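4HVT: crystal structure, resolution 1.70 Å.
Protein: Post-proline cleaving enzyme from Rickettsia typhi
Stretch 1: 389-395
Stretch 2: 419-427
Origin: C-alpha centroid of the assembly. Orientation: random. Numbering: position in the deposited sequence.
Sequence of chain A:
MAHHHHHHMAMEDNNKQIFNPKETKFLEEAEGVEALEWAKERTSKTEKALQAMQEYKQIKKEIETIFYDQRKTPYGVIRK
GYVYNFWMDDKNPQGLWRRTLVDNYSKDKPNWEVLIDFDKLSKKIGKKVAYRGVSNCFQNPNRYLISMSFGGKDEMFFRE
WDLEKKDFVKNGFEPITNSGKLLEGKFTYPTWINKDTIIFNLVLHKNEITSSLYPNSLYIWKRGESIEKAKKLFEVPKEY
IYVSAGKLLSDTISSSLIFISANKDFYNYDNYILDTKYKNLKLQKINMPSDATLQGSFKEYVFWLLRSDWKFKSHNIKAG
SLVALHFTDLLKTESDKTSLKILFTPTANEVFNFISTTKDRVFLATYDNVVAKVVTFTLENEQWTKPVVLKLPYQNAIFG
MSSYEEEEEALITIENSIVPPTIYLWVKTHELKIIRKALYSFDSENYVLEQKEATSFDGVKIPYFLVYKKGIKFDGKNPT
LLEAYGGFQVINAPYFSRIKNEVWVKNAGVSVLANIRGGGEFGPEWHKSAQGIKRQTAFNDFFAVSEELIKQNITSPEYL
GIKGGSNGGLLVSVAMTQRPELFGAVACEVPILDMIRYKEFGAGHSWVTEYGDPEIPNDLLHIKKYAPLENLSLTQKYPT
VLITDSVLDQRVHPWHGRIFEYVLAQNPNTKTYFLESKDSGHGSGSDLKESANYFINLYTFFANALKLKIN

Stretch 1 (389-395) VLKLPYQ
Stretch 2 419-427: VPPTIYLWV

Contact between stretches 389-395 and 419-427 of a post-proline cleaving enzyme, made mostly by side chains reaching across a wide gap, with one backbone carbonyl taking part. The touching parts run roughly antiparallel (160° between end-to-end directions), with CA atoms 8.2 Å apart at Tyr394–Val419 and 11.1 Å at Leu390–Trp426; 295 Å² is buried, both sides summed. Stretch 1 begins in a strand and continues as loop, extended except at Pro393 (phi/psi -86/45, C-gamma endo), where a weak hydrogen bond runs from Tyr394 N to Leu392 O (2.9 Å). Tyr394 (-127/145; chi1 -82°, chi2 65°) dominates, with 112 Å² covered.

Val419 (-117/120, chi1 t) points toward stretch 1 and sets its CG1 a tight 3.1 Å from Tyr394 CE2, oblique to the ring. Pro420 (-61/153) and Pro421 (-62/139), both C-gamma exo, turn their CB atoms away, and Tyr394 OH donates a hydrogen bond to the backbone Pro420 O (2.7 Å). Thr422 (-105/140, chi1 m), buried in the strand, points toward stretch 1; its short hydroxyl arm places OG1 2.8 Å from Tyr394 OH, so the phenol tip meets polar atoms at its ring edge. Ile423 (-103/130, chi1 m) is out of reach, since successive side chains of the strand alternate in side and those of Thr422 and Tyr424 point toward stretch 1. Tyr424 (-117/144; chi1 -52°, chi2 78°) is long enough to bring OH 3.6 Å from Tyr394 CE1, near that ring's plane, and 3.8 Å from Pro393 CG. Leu425 (-93/126, chi1 t) is out of reach. Trp426 (-85/117; chi1 t, chi2 -102°) starts sideways, but its large indole spans the wider end: CZ3 lies 3.9 Å from Leu390 CD1, which meets the ring edge. Leu390 (-101/106; chi1 t, chi2 p) points toward stretch 2, completing this apolar contact. Val427 (-98/168, chi1 m) lies beyond it.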

# COMPACT_ATOMS: atom_id res chain seq x y z
N VAL A 389 4.31 -2.94 -28.28
CA VAL A 389 3.72 -3.81 -27.28
C VAL A 389 4.79 -4.71 -26.65
O VAL A 389 5.57 -5.37 -27.38
CB VAL A 389 2.59 -4.70 -27.90
CG1 VAL A 389 2.19 -5.77 -26.94
CG2 VAL A 389 1.39 -3.83 -28.27
N LEU A 390 4.78 -4.82 -25.32
CA LEU A 390 5.62 -5.79 -24.64
C LEU A 390 4.73 -6.98 -24.25
O LEU A 390 3.90 -6.86 -23.33
CB LEU A 390 6.27 -5.17 -23.43
CG LEU A 390 7.26 -6.04 -22.64
CD1 LEU A 390 8.43 -6.46 -23.51
CD2 LEU A 390 7.72 -5.32 -21.41
N LYS A 391 4.88 -8.10 -24.96
CA LYS A 391 3.97 -9.24 -24.81
C LYS A 391 4.28 -9.90 -23.46
O LYS A 391 5.45 -10.10 -23.12
CB LYS A 391 4.20 -10.22 -26.00
N LEU A 392 3.26 -10.11 -22.65
CA LEU A 392 3.44 -10.74 -21.34
C LEU A 392 3.08 -12.24 -21.40
O LEU A 392 1.94 -12.54 -21.57
CB LEU A 392 2.55 -10.02 -20.34
CG LEU A 392 2.85 -8.52 -20.20
CD1 LEU A 392 2.03 -7.87 -19.11
CD2 LEU A 392 4.32 -8.21 -19.99
N PRO A 393 4.05 -13.14 -21.21
CA PRO A 393 3.72 -14.55 -21.45
C PRO A 393 3.12 -15.28 -20.28
O PRO A 393 3.49 -16.44 -20.00
CB PRO A 393 5.09 -15.15 -21.81
CG PRO A 393 6.03 -14.41 -20.94
CD PRO A 393 5.47 -12.99 -20.84
N TYR A 394 2.17 -14.63 -19.61
CA TYR A 394 1.29 -15.29 -18.64
C TYR A 394 -0.20 -15.00 -19.02
O TYR A 394 -0.54 -13.88 -19.49
CB TYR A 394 1.59 -14.69 -17.26
CG TYR A 394 2.76 -15.19 -16.42
CD1 TYR A 394 4.08 -15.02 -16.82
CD2 TYR A 394 2.54 -15.70 -15.14
CE1 TYR A 394 5.15 -15.43 -16.01
CE2 TYR A 394 3.60 -16.14 -14.34
CZ TYR A 394 4.90 -15.98 -14.77
OH TYR A 394 5.96 -16.39 -13.95
N GLN A 395 -1.11 -15.95 -18.80
CA GLN A 395 -2.55 -15.62 -18.78
C GLN A 395 -2.89 -14.81 -17.53
O GLN A 395 -2.28 -15.01 -16.49
CB GLN A 395 -3.43 -16.89 -18.76
CG GLN A 395 -3.34 -17.72 -20.04
CD GLN A 395 -4.01 -17.03 -21.22
OE1 GLN A 395 -3.39 -16.85 -22.28
NE2 GLN A 395 -5.26 -16.63 -21.04
N VAL A 419 0.51 -18.75 -10.79
CA VAL A 419 1.82 -19.00 -11.38
C VAL A 419 2.84 -18.09 -10.67
O VAL A 419 2.68 -16.88 -10.72
CB VAL A 419 1.84 -18.77 -12.91
CG1 VAL A 419 3.23 -19.05 -13.43
CG2 VAL A 419 0.79 -19.65 -13.61
N PRO A 420 3.88 -18.65 -10.02
CA PRO A 420 4.78 -17.80 -9.27
C PRO A 420 5.47 -16.77 -10.19
O PRO A 420 5.68 -17.03 -11.38
CB PRO A 420 5.82 -18.76 -8.68
CG PRO A 420 5.12 -20.06 -8.59
CD PRO A 420 4.16 -20.08 -9.75
N PRO A 421 5.85 -15.63 -9.60
CA PRO A 421 6.49 -14.58 -10.38
C PRO A 421 7.80 -15.05 -10.95
O PRO A 421 8.57 -15.83 -10.30
CB PRO A 421 6.72 -13.45 -9.38
CG PRO A 421 5.70 -13.73 -8.28
CD PRO A 421 5.62 -15.23 -8.20
N THR A 422 8.03 -14.64 -12.20
CA THR A 422 9.34 -14.75 -12.84
C THR A 422 9.95 -13.37 -12.89
O THR A 422 9.24 -12.36 -13.12
CB THR A 422 9.22 -15.30 -14.27
OG1 THR A 422 8.72 -16.64 -14.25
CG2 THR A 422 10.60 -15.33 -15.00
N ILE A 423 11.26 -13.29 -12.64
CA ILE A 423 11.99 -11.98 -12.75
C ILE A 423 12.76 -12.00 -14.05
O ILE A 423 13.47 -12.99 -14.38
CB ILE A 423 12.99 -11.75 -11.62
CG1 ILE A 423 12.33 -12.00 -10.24
CG2 ILE A 423 13.59 -10.33 -11.70
CD1 ILE A 423 13.26 -11.76 -9.06
N TYR A 424 12.59 -10.93 -14.84
CA TYR A 424 13.24 -10.75 -16.09
C TYR A 424 14.14 -9.54 -16.08
O TYR A 424 13.82 -8.56 -15.42
CB TYR A 424 12.23 -10.59 -17.21
CG TYR A 424 11.16 -11.61 -17.32
CD1 TYR A 424 10.05 -11.59 -16.49
CD2 TYR A 424 11.22 -12.60 -18.31
CE1 TYR A 424 9.04 -12.53 -16.64
CE2 TYR A 424 10.23 -13.51 -18.44
CZ TYR A 424 9.16 -13.50 -17.59
OH TYR A 424 8.14 -14.46 -17.74
N LEU A 425 15.29 -9.64 -16.77
CA LEU A 425 16.17 -8.54 -16.98
C LEU A 425 15.80 -7.89 -18.29
O LEU A 425 15.76 -8.53 -19.34
CB LEU A 425 17.60 -8.99 -17.05
CG LEU A 425 18.69 -7.93 -17.26
CD1 LEU A 425 18.78 -7.00 -16.04
CD2 LEU A 425 20.02 -8.64 -17.50
N TRP A 426 15.54 -6.59 -18.25
CA TRP A 426 15.42 -5.82 -19.48
C TRP A 426 16.81 -5.40 -19.88
O TRP A 426 17.47 -4.65 -19.19
CB TRP A 426 14.54 -4.58 -19.22
CG TRP A 426 14.36 -3.64 -20.40
CD1 TRP A 426 15.02 -2.43 -20.57
CD2 TRP A 426 13.47 -3.77 -21.51
NE1 TRP A 426 14.57 -1.81 -21.72
CE2 TRP A 426 13.65 -2.61 -22.33
CE3 TRP A 426 12.56 -4.75 -21.93
CZ2 TRP A 426 12.90 -2.38 -23.49
CZ3 TRP A 426 11.83 -4.54 -23.08
CH2 TRP A 426 12.01 -3.35 -23.86
N VAL A 427 17.24 -5.88 -21.04
CA VAL A 427 18.59 -5.67 -21.52
C VAL A 427 18.65 -4.51 -22.49
O VAL A 427 17.62 -3.97 -22.94
CB VAL A 427 19.21 -6.96 -22.12
CG1 VAL A 427 19.30 -8.00 -21.01
CG2 VAL A 427 18.39 -7.46 -23.26